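Local coordinates for protein Abbfa_003403 (Acinetobacter baumannii, PDB 4ZXH) that is a four-domain nonribosomal peptide synthetase that probably activates a substrate, carries it on phosphopantetheine, condenses it and releases the product through its thioesterase, at residues Q109-D114 and V140-I145; V534-D539 and A546-I551; P938-R943 and P963-S968; V1291-D1296 and V1306-Q1311. All coordinates share one frame; numbering follows the deposited sequence. Where two conformers were deposited one is given.

From the N terminus the four contacts follow one another in series; none nests within or crosses another, and no two touch. Contact 1 comes first, closing 25 intervening residues by packing helix 104-115 on strand 138-146 of the condensation domain. Contact 2 spans only six residues in the adenylation region, where strand 533-537 meets helix 543-553 that follows it. Contact 3 closes 19 residues without helix or strand and lays the chain leading to helix 977-990 against strand 940-943. Contact 4 joins strand 1288-1293 to helix 1303-1316 across nine residues in the thioesterase. Contacts 3 and 4 are the nearest pair, with nearest atoms about 22 Å apart; contacts 2 and 4 lie about 87 Å apart between centres.

Contact 1 of 4, residues Q109-D114 and V140-I145; sequences QLVEQD and VIAFVI. With PX4 (1,2-dimyristoyl-sn-glycero-3-phosphocholine), chain C.
V111 and A142 mark the closest approach of helix 109-114 to strand 140-145, their CA atoms lying 7.6 Å apart. Both point their side chains into the gap, and the contact is made by the two methyls of V111. CG1, set anti to the backbone N (chi1 174°), reaches the CB of A142 at 4.0 Å. The other branch turns to V140: V111 CG2 lies 4.5 Å from V140 CG1, a looser approach. All three residues are buried and the interaction is purely apolar. On the reverse side of the same strand, I141 and F143 belong to the pocket of the bound dimyristoyl phosphocholine. Lipid atom C34 sits 3.4 Å above the plane of the F143 ring, over its centre, as expected for CH-pi packing of an acyl chain. I141 CD1 approaches the ester carbonyl oxygen O8 of the lipid at 3.9 Å. The strand thus separates a helix on one face from a lipid on the other. Within the mixed sheet of the condensation domain, strand 138-146 runs between strands 127-135 and 40-49, antiparallel to both; V111 also touches Y132 of the former, and L107 and T115 of helix 104-115 extend the packing to V140 and V144.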
loop_
_atom_site.group_PDB
_atom_site.type_symbol
_atom_site.label_atom_id
_atom_site.label_comp_id
_atom_site.label_asym_id
_atom_site.label_seq_id
_atom_site.Cartn_x
_atom_site.Cartn_y
_atom_site.Cartn_z
ATOM N N GLN A 109 26.842 -10.504 16.073
ATOM C CA GLN A 109 26.110 -10.401 14.819
ATOM C C GLN A 109 25.833 -11.799 14.279
ATOM O O GLN A 109 24.715 -12.095 13.843
ATOM C CB GLN A 109 26.859 -9.548 13.787
ATOM C CG GLN A 109 26.011 -9.353 12.518
ATOM C CD GLN A 109 26.591 -8.389 11.481
ATOM O OE1 GLN A 109 27.578 -7.689 11.723
ATOM N NE2 GLN A 109 25.975 -8.373 10.303
ATOM N N LEU A 110 26.843 -12.664 14.352
ATOM C CA LEU A 110 26.710 -14.048 13.915
ATOM C C LEU A 110 25.532 -14.756 14.583
ATOM O O LEU A 110 24.673 -15.335 13.908
ATOM C CB LEU A 110 28.002 -14.813 14.199
ATOM C CG LEU A 110 28.007 -16.280 13.770
ATOM C CD1 LEU A 110 27.653 -16.395 12.285
ATOM C CD2 LEU A 110 29.352 -16.944 14.068
ATOM N N VAL A 111 25.507 -14.705 15.908
ATOM C CA VAL A 111 24.445 -15.314 16.691
ATOM C C VAL A 111 23.086 -14.692 16.356
ATOM O O VAL A 111 22.084 -15.390 16.279
ATOM C CB VAL A 111 24.743 -15.194 18.238
ATOM C CG1 VAL A 111 23.565 -15.698 19.089
ATOM C CG2 VAL A 111 26.036 -15.954 18.617
ATOM N N GLU A 112 23.037 -13.382 16.146
ATOM C CA GLU A 112 21.777 -12.780 15.721
ATOM C C GLU A 112 21.348 -13.364 14.370
ATOM O O GLU A 112 20.220 -13.835 14.242
ATOM C CB GLU A 112 21.882 -11.249 15.676
ATOM C CG GLU A 112 21.786 -10.612 17.087
ATOM C CD GLU A 112 22.392 -9.204 17.196
ATOM O OE1 GLU A 112 22.910 -8.685 16.176
ATOM O OE2 GLU A 112 22.355 -8.619 18.311
ATOM N N GLN A 113 22.241 -13.391 13.378
ATOM C CA GLN A 113 21.841 -13.921 12.078
ATOM C C GLN A 113 21.514 -15.420 12.149
ATOM O O GLN A 113 20.545 -15.851 11.534
ATOM C CB GLN A 113 22.908 -13.637 11.020
ATOM C CG GLN A 113 22.350 -13.129 9.677
ATOM C CD GLN A 113 21.601 -11.780 9.762
ATOM O OE1 GLN A 113 21.472 -11.166 10.834
ATOM N NE2 GLN A 113 21.110 -11.318 8.613
ATOM N N ASP A 114 22.260 -16.200 12.924
ATOM C CA ASP A 114 21.963 -17.630 13.054
ATOM C C ASP A 114 20.594 -17.920 13.669
ATOM O O ASP A 114 19.853 -18.769 13.174
ATOM C CB ASP A 114 23.036 -18.325 13.883
ATOM C CG ASP A 114 24.268 -18.665 13.075
ATOM O OD1 ASP A 114 24.341 -18.226 11.909
ATOM O OD2 ASP A 114 25.146 -19.390 13.609
ATOM N N VAL A 140 29.407 -19.854 23.863
ATOM C CA VAL A 140 28.148 -19.119 23.836
ATOM C C VAL A 140 27.056 -20.080 23.369
ATOM O O VAL A 140 27.239 -20.839 22.415
ATOM C CB VAL A 140 28.211 -17.887 22.923
ATOM C CG1 VAL A 140 26.853 -17.215 22.829
ATOM C CG2 VAL A 140 29.263 -16.913 23.439
ATOM N N ILE A 141 25.931 -20.072 24.065
ATOM C CA ILE A 141 24.861 -21.020 23.809
ATOM C C ILE A 141 23.590 -20.234 23.643
ATOM O O ILE A 141 23.208 -19.500 24.551
ATOM C CB ILE A 141 24.687 -22.025 24.959
ATOM C CG1 ILE A 141 26.022 -22.635 25.339
ATOM C CG2 ILE A 141 23.750 -23.143 24.559
ATOM C CD1 ILE A 141 26.612 -23.526 24.265
ATOM N N ALA A 142 22.928 -20.377 22.500
ATOM C CA ALA A 142 21.687 -19.640 22.261
ATOM C C ALA A 142 20.546 -20.600 21.989
ATOM O O ALA A 142 20.623 -21.443 21.087
ATOM C CB ALA A 142 21.847 -18.659 21.104
ATOM N N PHE A 143 19.494 -20.468 22.788
ATOM C CA PHE A 143 18.300 -21.275 22.654
ATOM C C PHE A 143 17.266 -20.480 21.872
ATOM O O PHE A 143 16.946 -19.357 22.253
ATOM C CB PHE A 143 17.743 -21.648 24.024
ATOM C CG PHE A 143 18.699 -22.410 24.879
ATOM C CD1 PHE A 143 18.655 -23.792 24.928
ATOM C CD2 PHE A 143 19.654 -21.746 25.637
ATOM C CE1 PHE A 143 19.534 -24.501 25.718
ATOM C CE2 PHE A 143 20.538 -22.454 26.419
ATOM C CZ PHE A 143 20.475 -23.836 26.450
ATOM N N VAL A 144 16.757 -21.064 20.787
ATOM C CA VAL A 144 15.744 -20.430 19.942
ATOM C C VAL A 144 14.444 -21.226 19.968
ATOM O O VAL A 144 14.433 -22.404 19.597
ATOM C CB VAL A 144 16.184 -20.339 18.487
ATOM C CG1 VAL A 144 15.311 -19.364 17.756
ATOM C CG2 VAL A 144 17.611 -19.908 18.393
ATOM N N ILE A 145 13.355 -20.598 20.394
ATOM C CA ILE A 145 12.066 -21.281 20.408
ATOM C C ILE A 145 11.039 -20.436 19.681
ATOM O O ILE A 145 10.868 -19.254 19.992
ATOM C CB ILE A 145 11.538 -21.550 21.844
ATOM C CG1 ILE A 145 12.486 -22.415 22.639
ATOM C CG2 ILE A 145 10.251 -22.283 21.777
ATOM C CD1 ILE A 145 13.394 -21.657 23.569
HETATM O O1 PX4 C . 31.943 -31.848 21.852
HETATM O O2 PX4 C . 33.632 -30.054 22.702
HETATM P P1 PX4 C . 32.550 -31.066 22.995
HETATM O O3 PX4 C . 33.078 -32.066 24.151
HETATM C C1 PX4 C . 33.576 -33.384 23.914
HETATM C C2 PX4 C . 34.216 -33.898 25.207
HETATM N N1 PX4 C . 34.563 -35.335 25.158
HETATM C C3 PX4 C . 35.069 -35.709 23.825
HETATM C C4 PX4 C . 35.603 -35.613 26.164
HETATM C C5 PX4 C . 33.380 -36.145 25.484
HETATM O O4 PX4 C . 31.367 -30.328 23.815
HETATM C C6 PX4 C . 31.333 -28.924 24.090
HETATM C C7 PX4 C . 29.873 -28.491 24.183
HETATM C C8 PX4 C . 29.125 -29.406 23.217
HETATM O O5 PX4 C . 27.734 -29.100 23.209
HETATM C C9 PX4 C . 26.728 -30.138 23.016
HETATM O O6 PX4 C . 27.049 -31.313 23.021
HETATM C C10 PX4 C . 25.286 -29.747 22.822
HETATM C C11 PX4 C . 24.479 -29.985 24.090
HETATM C C12 PX4 C . 23.832 -28.680 24.531
HETATM C C13 PX4 C . 22.453 -28.970 25.107
HETATM C C14 PX4 C . 22.342 -28.420 26.520
HETATM C C15 PX4 C . 21.145 -29.064 27.196
HETATM C C16 PX4 C . 20.173 -27.996 27.653
HETATM C C17 PX4 C . 18.863 -28.623 28.091
HETATM C C18 PX4 C . 17.904 -28.732 26.906
HETATM C C19 PX4 C . 16.804 -27.686 26.964
HETATM C C20 PX4 C . 16.215 -27.470 25.574
HETATM C C21 PX4 C . 15.030 -26.506 25.629
HETATM C C22 PX4 C . 14.846 -25.726 24.337
HETATM O O7 PX4 C . 29.365 -28.651 25.517
HETATM C C23 PX4 C . 28.629 -27.476 26.002
HETATM O O8 PX4 C . 28.923 -26.399 25.521
HETATM C C24 PX4 C . 27.522 -27.604 27.053
HETATM C C25 PX4 C . 26.857 -26.288 27.493
HETATM C C26 PX4 C . 25.636 -26.509 28.405
HETATM C C27 PX4 C . 24.898 -25.205 28.769
HETATM C C28 PX4 C . 23.710 -25.395 29.719
HETATM C C29 PX4 C . 22.980 -24.088 30.072
HETATM C C30 PX4 C . 21.831 -24.282 31.073
HETATM C C31 PX4 C . 20.636 -23.306 30.940
HETATM C C32 PX4 C . 19.712 -23.716 29.783
HETATM C C33 PX4 C . 18.273 -23.180 29.826
HETATM C C34 PX4 C . 17.614 -23.226 28.443
HETATM C C35 PX4 C . 16.097 -23.430 28.425
HETATM C C36 PX4 C . 15.375 -22.278 27.743
#

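Contact 2 of 4, residues V534-D539 and A546-I551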
loop_
_atom_site.group_PDB
_atom_site.type_symbol
_atom_site.label_atom_id
_atom_site.label_comp_id
_atom_site.label_asym_id
_atom_site.label_seq_id
_atom_site.Cartn_x
_atom_site.Cartn_y
_atom_site.Cartn_z
ATOM N N VAL A 534 3.498 50.667 -13.226
ATOM C CA VAL A 534 3.423 50.619 -14.685
ATOM C C VAL A 534 3.046 49.232 -15.176
ATOM O O VAL A 534 3.791 48.264 -14.971
ATOM C CB VAL A 534 4.751 51.032 -15.318
ATOM C CG1 VAL A 534 4.763 50.724 -16.807
ATOM C CG2 VAL A 534 5.006 52.501 -15.051
ATOM N N GLY A 535 1.877 49.139 -15.808
ATOM C CA GLY A 535 1.444 47.902 -16.435
ATOM C C GLY A 535 2.397 47.524 -17.552
ATOM O O GLY A 535 2.837 48.374 -18.325
ATOM N N LEU A 536 2.735 46.248 -17.631
ATOM C CA LEU A 536 3.656 45.783 -18.655
ATOM C C LEU A 536 3.039 44.655 -19.467
ATOM O O LEU A 536 2.889 43.535 -18.969
ATOM C CB LEU A 536 4.958 45.322 -18.021
ATOM C CG LEU A 536 6.046 44.929 -19.010
ATOM C CD1 LEU A 536 6.308 46.066 -19.988
ATOM C CD2 LEU A 536 7.307 44.570 -18.224
ATOM N N MET A 537 2.683 44.957 -20.715
ATOM C CA MET A 537 2.023 43.992 -21.589
ATOM C C MET A 537 2.838 43.793 -22.867
ATOM O O MET A 537 2.563 44.440 -23.883
ATOM C CB MET A 537 0.602 44.464 -21.920
ATOM C CG MET A 537 -0.304 43.398 -22.506
ATOM S SD MET A 537 -1.924 44.007 -23.039
ATOM C CE MET A 537 -2.721 44.350 -21.482
ATOM N N LEU A 538 3.830 42.897 -22.812
ATOM C CA LEU A 538 4.754 42.675 -23.936
ATOM C C LEU A 538 4.781 41.243 -24.475
ATOM O O LEU A 538 4.382 40.308 -23.786
ATOM C CB LEU A 538 6.178 43.055 -23.524
ATOM C CG LEU A 538 6.444 44.509 -23.134
ATOM C CD1 LEU A 538 7.943 44.764 -23.001
ATOM C CD2 LEU A 538 5.808 45.473 -24.131
ATOM N N ASP A 539 5.261 41.089 -25.710
ATOM C CA ASP A 539 5.632 39.781 -26.261
ATOM C C ASP A 539 7.070 39.472 -25.890
ATOM O O ASP A 539 7.837 40.379 -25.569
ATOM C CB ASP A 539 5.481 39.740 -27.781
ATOM C CG ASP A 539 4.078 39.371 -28.224
ATOM O OD1 ASP A 539 3.396 38.635 -27.479
ATOM O OD2 ASP A 539 3.655 39.818 -29.319
ATOM N N ALA A 546 14.866 44.833 -21.216
ATOM C CA ALA A 546 15.080 46.282 -21.250
ATOM C C ALA A 546 13.889 47.057 -20.649
ATOM O O ALA A 546 14.072 48.074 -19.982
ATOM C CB ALA A 546 15.348 46.734 -22.669
ATOM N N ALA A 547 12.672 46.568 -20.864
ATOM C CA ALA A 547 11.493 47.226 -20.309
ATOM C C ALA A 547 11.517 47.194 -18.783
ATOM O O ALA A 547 11.241 48.203 -18.134
ATOM C CB ALA A 547 10.216 46.578 -20.837
ATOM N N ILE A 548 11.842 46.033 -18.214
ATOM C CA ILE A 548 11.944 45.906 -16.765
ATOM C C ILE A 548 12.891 46.968 -16.217
ATOM O O ILE A 548 12.537 47.737 -15.322
ATOM C CB ILE A 548 12.478 44.527 -16.323
ATOM C CG1 ILE A 548 11.697 43.370 -16.968
ATOM C CG2 ILE A 548 12.512 44.440 -14.811
ATOM C CD1 ILE A 548 10.490 42.907 -16.235
ATOM N N LEU A 549 14.100 47.013 -16.764
ATOM C CA LEU A 549 15.122 47.881 -16.197
ATOM C C LEU A 549 14.819 49.340 -16.467
ATOM O O LEU A 549 15.166 50.198 -15.665
ATOM C CB LEU A 549 16.499 47.507 -16.735
ATOM C CG LEU A 549 17.017 46.137 -16.270
ATOM C CD1 LEU A 549 18.265 45.718 -17.013
ATOM C CD2 LEU A 549 17.290 46.181 -14.781
ATOM N N GLY A 550 14.158 49.618 -17.589
ATOM C CA GLY A 550 13.797 50.984 -17.943
ATOM C C GLY A 550 12.791 51.511 -16.945
ATOM O O GLY A 550 12.948 52.613 -16.410
ATOM N N ILE A 551 11.766 50.704 -16.675
ATOM C CA ILE A 551 10.742 51.047 -15.696
ATOM C C ILE A 551 11.363 51.278 -14.321
ATOM O O ILE A 551 11.019 52.225 -13.618
ATOM C CB ILE A 551 9.687 49.952 -15.601
ATOM C CG1 ILE A 551 8.868 49.894 -16.886
ATOM C CG2 ILE A 551 8.762 50.211 -14.429
ATOM C CD1 ILE A 551 8.140 48.578 -17.049
#
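A547, near the start of the segment, turns its CB to two leucines, L536 of the strand and L538 just past it: L538 CD1 is 3.6 Å away and L536 CD1 4.0 Å. In L536, chi1 (-175°, CG anti to the backbone N) carries CG toward the helix, and the branch at CG then divides the contacts: CD1 to A547, CD2 to I548 and I551. One residue on, I548 starts out pointing away from the strand. Its CG1 lies beside the backbone N (chi1 -51°), and the chain bends back until CD1 is 4.1 Å from L536 CD2, the two side chains crossing at about a right angle. The two elements are the first strand and the helix of a beta-alpha-beta unit in the adenylation region: strand 533-537, helix 543-553 and parallel strand 557-560. The short segments 534-537 and 546-551 run nearly antiparallel, at 173° with axes 10.5 Å apart, so advancing along the helix means moving back along the strand. I551, a turn after A547, accordingly faces V534. The pair meet tip to tip, with I551 CD1 4.0 Å from V534 CG1, while I551 CG2 comes to 4.2 Å from V534 CB. The same CD1 also approaches L536 CD2, at 4.3 Å. Around this apolar layer, L583 of the neighbouring parallel strand 581-584 touches V534, L536 and I551, and Y558 of strand 557-560 packs on I548 and I551.

Contact 3 of 4, residues P938-R943 and P963-S968; sequences PSAFIR and PIFEQS
F965 sets ring atoms CD1 and CE1 against the methyl of A940, obliquely to the ring, with A940 CB 3.7 Å from F965 CE1. S939 adds its CB at 4.1 Å from the same F965 CE1. With CG beside the backbone N (chi1 -66°), the ring swings inward although the bond from its CA to CB runs alongside the strand segment, neither toward it nor away. Two residues earlier, P963 meets I942 at about a right angle: I942 CD1 lies 4.0 Å from P963 CB. That CB also sits 4.2 Å above the plane of the F965 ring, offset toward its rim. P963 closes an FPEP sequence that probably corresponds to the LPxP motif of adenylation-carrier linkers. Strand 940-943 is an outer strand beside 907-916. P963 and F965 lie on one face of the three-stranded sheet: V911 of strand 907-916 touches both, and in strand 893-903 K901 meets P963 and T903 meets F965, while F941 turns to helix 921-931.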
loop_
_atom_site.group_PDB
_atom_site.type_symbol
_atom_site.label_atom_id
_atom_site.label_comp_id
_atom_site.label_asym_id
_atom_site.label_seq_id
_atom_site.Cartn_x
_atom_site.Cartn_y
_atom_site.Cartn_z
ATOM N N PRO A 938 -6.223 3.260 -5.427
ATOM C CA PRO A 938 -7.321 4.150 -5.835
ATOM C C PRO A 938 -8.610 3.410 -6.130
ATOM O O PRO A 938 -8.578 2.274 -6.602
ATOM C CB PRO A 938 -6.777 4.819 -7.100
ATOM C CG PRO A 938 -5.317 4.839 -6.890
ATOM C CD PRO A 938 -5.007 3.520 -6.212
ATOM N N SER A 939 -9.731 4.058 -5.841
ATOM C CA SER A 939 -11.047 3.498 -6.128
ATOM C C SER A 939 -11.519 3.845 -7.546
ATOM O O SER A 939 -12.516 3.297 -7.996
ATOM C CB SER A 939 -12.077 4.000 -5.122
ATOM O OG SER A 939 -11.551 3.992 -3.812
ATOM N N ALA A 940 -10.811 4.749 -8.235
ATOM C CA ALA A 940 -11.198 5.168 -9.588
ATOM C C ALA A 940 -10.000 5.585 -10.451
ATOM O O ALA A 940 -9.036 6.171 -9.967
ATOM C CB ALA A 940 -12.210 6.293 -9.519
ATOM N N PHE A 941 -10.081 5.250 -11.732
ATOM C CA PHE A 941 -9.023 5.525 -12.702
ATOM C C PHE A 941 -9.641 6.227 -13.889
ATOM O O PHE A 941 -10.629 5.763 -14.441
ATOM C CB PHE A 941 -8.334 4.234 -13.145
ATOM C CG PHE A 941 -7.584 3.541 -12.040
ATOM C CD1 PHE A 941 -6.204 3.680 -11.925
ATOM C CD2 PHE A 941 -8.261 2.755 -11.107
ATOM C CE1 PHE A 941 -5.505 3.038 -10.895
ATOM C CE2 PHE A 941 -7.573 2.117 -10.068
ATOM C CZ PHE A 941 -6.191 2.257 -9.962
ATOM N N ILE A 942 -9.072 7.359 -14.262
ATOM C CA ILE A 942 -9.584 8.152 -15.360
ATOM C C ILE A 942 -8.436 8.454 -16.317
ATOM O O ILE A 942 -7.384 8.939 -15.887
ATOM C CB ILE A 942 -10.210 9.467 -14.845
ATOM C CG1 ILE A 942 -11.371 9.172 -13.907
ATOM C CG2 ILE A 942 -10.695 10.341 -15.987
ATOM C CD1 ILE A 942 -11.870 10.413 -13.211
ATOM N N ARG A 943 -8.614 8.159 -17.602
ATOM C CA ARG A 943 -7.606 8.548 -18.588
ATOM C C ARG A 943 -7.872 9.949 -19.108
ATOM O O ARG A 943 -9.007 10.328 -19.357
ATOM C CB ARG A 943 -7.557 7.560 -19.743
ATOM C CG ARG A 943 -6.341 7.694 -20.650
ATOM C CD ARG A 943 -6.362 6.577 -21.665
ATOM N NE ARG A 943 -5.303 6.616 -22.672
ATOM C CZ ARG A 943 -5.161 5.674 -23.610
ATOM N NH1 ARG A 943 -6.011 4.650 -23.655
ATOM N NH2 ARG A 943 -4.185 5.749 -24.507
ATOM N N PRO A 963 -14.629 12.776 -10.445
ATOM C CA PRO A 963 -14.849 11.354 -10.712
ATOM C C PRO A 963 -16.284 10.949 -10.405
ATOM O O PRO A 963 -16.904 11.535 -9.519
ATOM C CB PRO A 963 -13.883 10.665 -9.745
ATOM C CG PRO A 963 -13.835 11.592 -8.597
ATOM C CD PRO A 963 -13.887 12.983 -9.191
ATOM N N ILE A 964 -16.788 9.966 -11.137
ATOM C CA ILE A 964 -18.011 9.276 -10.777
ATOM C C ILE A 964 -17.682 7.862 -10.283
ATOM O O ILE A 964 -17.415 6.960 -11.073
ATOM C CB ILE A 964 -18.952 9.218 -11.963
ATOM C CG1 ILE A 964 -19.253 10.633 -12.445
ATOM C CG2 ILE A 964 -20.201 8.490 -11.609
ATOM C CD1 ILE A 964 -20.059 10.667 -13.733
ATOM N N PHE A 965 -17.676 7.670 -8.973
ATOM C CA PHE A 965 -17.303 6.372 -8.393
ATOM C C PHE A 965 -18.323 5.248 -8.591
ATOM O O PHE A 965 -19.520 5.454 -8.387
ATOM C CB PHE A 965 -17.058 6.513 -6.892
ATOM C CG PHE A 965 -15.875 7.353 -6.541
ATOM C CD1 PHE A 965 -14.586 6.856 -6.686
ATOM C CD2 PHE A 965 -16.042 8.639 -6.058
ATOM C CE1 PHE A 965 -13.479 7.640 -6.349
ATOM C CE2 PHE A 965 -14.941 9.421 -5.724
ATOM C CZ PHE A 965 -13.662 8.918 -5.863
ATOM N N GLU A 966 -17.831 4.064 -8.967
ATOM C CA GLU A 966 -18.598 2.820 -8.856
ATOM C C GLU A 966 -19.045 2.626 -7.404
ATOM O O GLU A 966 -18.223 2.686 -6.487
ATOM C CB GLU A 966 -17.763 1.615 -9.306
ATOM C CG GLU A 966 -17.597 1.446 -10.824
ATOM C CD GLU A 966 -16.792 0.190 -11.209
ATOM O OE1 GLU A 966 -16.966 -0.864 -10.551
ATOM O OE2 GLU A 966 -15.996 0.255 -12.178
ATOM N N GLN A 967 -20.338 2.402 -7.182
ATOM C CA GLN A 967 -20.843 2.262 -5.813
ATOM C C GLN A 967 -20.989 0.786 -5.419
ATOM O O GLN A 967 -21.223 0.459 -4.255
ATOM C CB GLN A 967 -22.180 2.996 -5.651
ATOM N N SER A 968 -20.837 -0.099 -6.397
ATOM C CA SER A 968 -20.956 -1.536 -6.171
ATOM C C SER A 968 -20.233 -2.290 -7.277
ATOM O O SER A 968 -20.044 -1.756 -8.371
ATOM C CB SER A 968 -22.430 -1.956 -6.114
ATOM O OG SER A 968 -22.566 -3.362 -5.998
#

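Contact 4 of 4, residues V1291-D1296 and V1306-Q1311; sequences VDLPGD and VVAVAQ
The last strand and last helix of the thioesterase, an alpha/beta-hydrolase domain, meet where L1293 closes strand 1288-1293 and faces helix 1303-1316. In this fold the loop that follows the final strand normally carries the catalytic histidine, so the contact lies at the root of that loop and packs on the helix that follows it. The evidence for the packing is compact: L1293 and A1308 have the nearest backbones, with CA atoms 7.4 Å apart, and L1293 supplies the strand's side-chain contacts. Its CG lies beside the backbone N (chi1 -69°), and the chain then extends so that one methyl, CD1, does the touching. This methyl settles over the helix between two successive residues, A1308 and V1309. L1293 CD1 comes 4.2 Å from A1308 CB and lies 3.7 Å from A1308 O, a van der Waals contact; that oxygen is hydrogen-bonded to T1312 OG1 one turn on. V1309 runs obliquely to the leucine. Strand 1288-1293 is an edge strand of the mixed sheet and pairs with strand 1262-1267, whose V1265 touches L1293 from within the sheet. On the helix side, V1309 is buried against I1300, while V1306 and A1310 turn away from the strand, toward helix 1081-1086. The shortest approach between side chains is V1309 CG2, the branch anti to the carbonyl carbon, at 3.8 Å from L1293 CD1.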
loop_
_atom_site.group_PDB
_atom_site.type_symbol
_atom_site.label_atom_id
_atom_site.label_comp_id
_atom_site.label_asym_id
_atom_site.label_seq_id
_atom_site.Cartn_x
_atom_site.Cartn_y
_atom_site.Cartn_z
ATOM N N VAL A 1291 -43.195 -33.401 -16.050
ATOM C CA VAL A 1291 -43.631 -32.194 -15.351
ATOM C C VAL A 1291 -43.275 -30.999 -16.223
ATOM O O VAL A 1291 -42.110 -30.802 -16.564
ATOM C CB VAL A 1291 -42.957 -32.047 -13.937
ATOM C CG1 VAL A 1291 -43.268 -30.710 -13.308
ATOM C CG2 VAL A 1291 -43.382 -33.154 -13.000
ATOM N N ASP A 1292 -44.276 -30.211 -16.599
ATOM C CA ASP A 1292 -44.056 -29.065 -17.479
ATOM C C ASP A 1292 -43.876 -27.768 -16.671
ATOM O O ASP A 1292 -44.780 -27.334 -15.957
ATOM C CB ASP A 1292 -45.213 -28.924 -18.485
ATOM C CG ASP A 1292 -45.338 -30.133 -19.426
ATOM O OD1 ASP A 1292 -44.393 -30.952 -19.486
ATOM O OD2 ASP A 1292 -46.380 -30.259 -20.116
ATOM N N LEU A 1293 -42.710 -27.147 -16.817
ATOM C CA LEU A 1293 -42.315 -25.998 -16.012
ATOM C C LEU A 1293 -41.966 -24.795 -16.880
ATOM O O LEU A 1293 -41.429 -24.959 -17.960
ATOM C CB LEU A 1293 -41.110 -26.373 -15.140
ATOM C CG LEU A 1293 -41.368 -27.372 -14.028
ATOM C CD1 LEU A 1293 -40.175 -27.425 -13.108
ATOM C CD2 LEU A 1293 -42.590 -26.932 -13.271
ATOM N N PRO A 1294 -42.241 -23.581 -16.400
ATOM C CA PRO A 1294 -41.859 -22.349 -17.111
ATOM C C PRO A 1294 -40.402 -22.314 -17.567
ATOM O O PRO A 1294 -39.525 -22.813 -16.865
ATOM C CB PRO A 1294 -42.108 -21.258 -16.071
ATOM C CG PRO A 1294 -43.224 -21.806 -15.251
ATOM C CD PRO A 1294 -42.955 -23.289 -15.149
ATOM N N GLY A 1295 -40.167 -21.727 -18.741
ATOM C CA GLY A 1295 -38.831 -21.534 -19.284
ATOM C C GLY A 1295 -38.689 -22.229 -20.622
ATOM O O GLY A 1295 -39.560 -23.027 -21.000
ATOM N N ASP A 1296 -37.614 -21.924 -21.354
ATOM C CA ASP A 1296 -37.320 -22.645 -22.600
ATOM C C ASP A 1296 -36.141 -23.565 -22.355
ATOM O O ASP A 1296 -35.755 -23.768 -21.204
ATOM C CB ASP A 1296 -37.047 -21.694 -23.776
ATOM C CG ASP A 1296 -35.910 -20.711 -23.515
ATOM O OD1 ASP A 1296 -34.859 -21.078 -22.941
ATOM O OD2 ASP A 1296 -36.059 -19.541 -23.915
ATOM N N VAL A 1306 -35.356 -22.020 -12.324
ATOM C CA VAL A 1306 -34.750 -23.268 -11.900
ATOM C C VAL A 1306 -35.131 -23.621 -10.457
ATOM O O VAL A 1306 -35.008 -24.768 -10.039
ATOM C CB VAL A 1306 -33.214 -23.228 -12.074
ATOM C CG1 VAL A 1306 -32.543 -22.512 -10.905
ATOM C CG2 VAL A 1306 -32.681 -24.640 -12.250
ATOM N N VAL A 1307 -35.628 -22.657 -9.700
ATOM C CA VAL A 1307 -36.100 -22.971 -8.355
ATOM C C VAL A 1307 -37.217 -24.006 -8.388
ATOM O O VAL A 1307 -37.203 -24.956 -7.610
ATOM C CB VAL A 1307 -36.613 -21.723 -7.607
ATOM C CG1 VAL A 1307 -36.966 -22.096 -6.167
ATOM C CG2 VAL A 1307 -35.571 -20.605 -7.654
ATOM N N ALA A 1308 -38.182 -23.818 -9.284
ATOM C CA ALA A 1308 -39.299 -24.745 -9.406
ATOM C C ALA A 1308 -38.796 -26.119 -9.853
ATOM O O ALA A 1308 -39.383 -27.150 -9.532
ATOM C CB ALA A 1308 -40.339 -24.206 -10.367
ATOM N N VAL A 1309 -37.679 -26.133 -10.566
ATOM C CA VAL A 1309 -37.067 -27.396 -10.976
ATOM C C VAL A 1309 -36.504 -28.146 -9.775
ATOM O O VAL A 1309 -36.763 -29.335 -9.605
ATOM C CB VAL A 1309 -35.949 -27.166 -12.001
ATOM C CG1 VAL A 1309 -35.246 -28.466 -12.305
ATOM C CG2 VAL A 1309 -36.521 -26.530 -13.253
ATOM N N ALA A 1310 -35.739 -27.442 -8.945
ATOM C CA ALA A 1310 -35.183 -28.020 -7.721
ATOM C C ALA A 1310 -36.278 -28.586 -6.847
ATOM O O ALA A 1310 -36.166 -29.718 -6.355
ATOM C CB ALA A 1310 -34.375 -26.978 -6.933
ATOM N N GLN A 1311 -37.336 -27.799 -6.652
ATOM C CA GLN A 1311 -38.458 -28.238 -5.826
ATOM C C GLN A 1311 -39.069 -29.511 -6.387
ATOM O O GLN A 1311 -39.429 -30.402 -5.632
ATOM C CB GLN A 1311 -39.513 -27.147 -5.727
ATOM C CG GLN A 1311 -39.155 -26.007 -4.790
ATOM C CD GLN A 1311 -39.374 -26.370 -3.344
ATOM O OE1 GLN A 1311 -38.426 -26.603 -2.605
ATOM N NE2 GLN A 1311 -40.633 -26.433 -2.932
#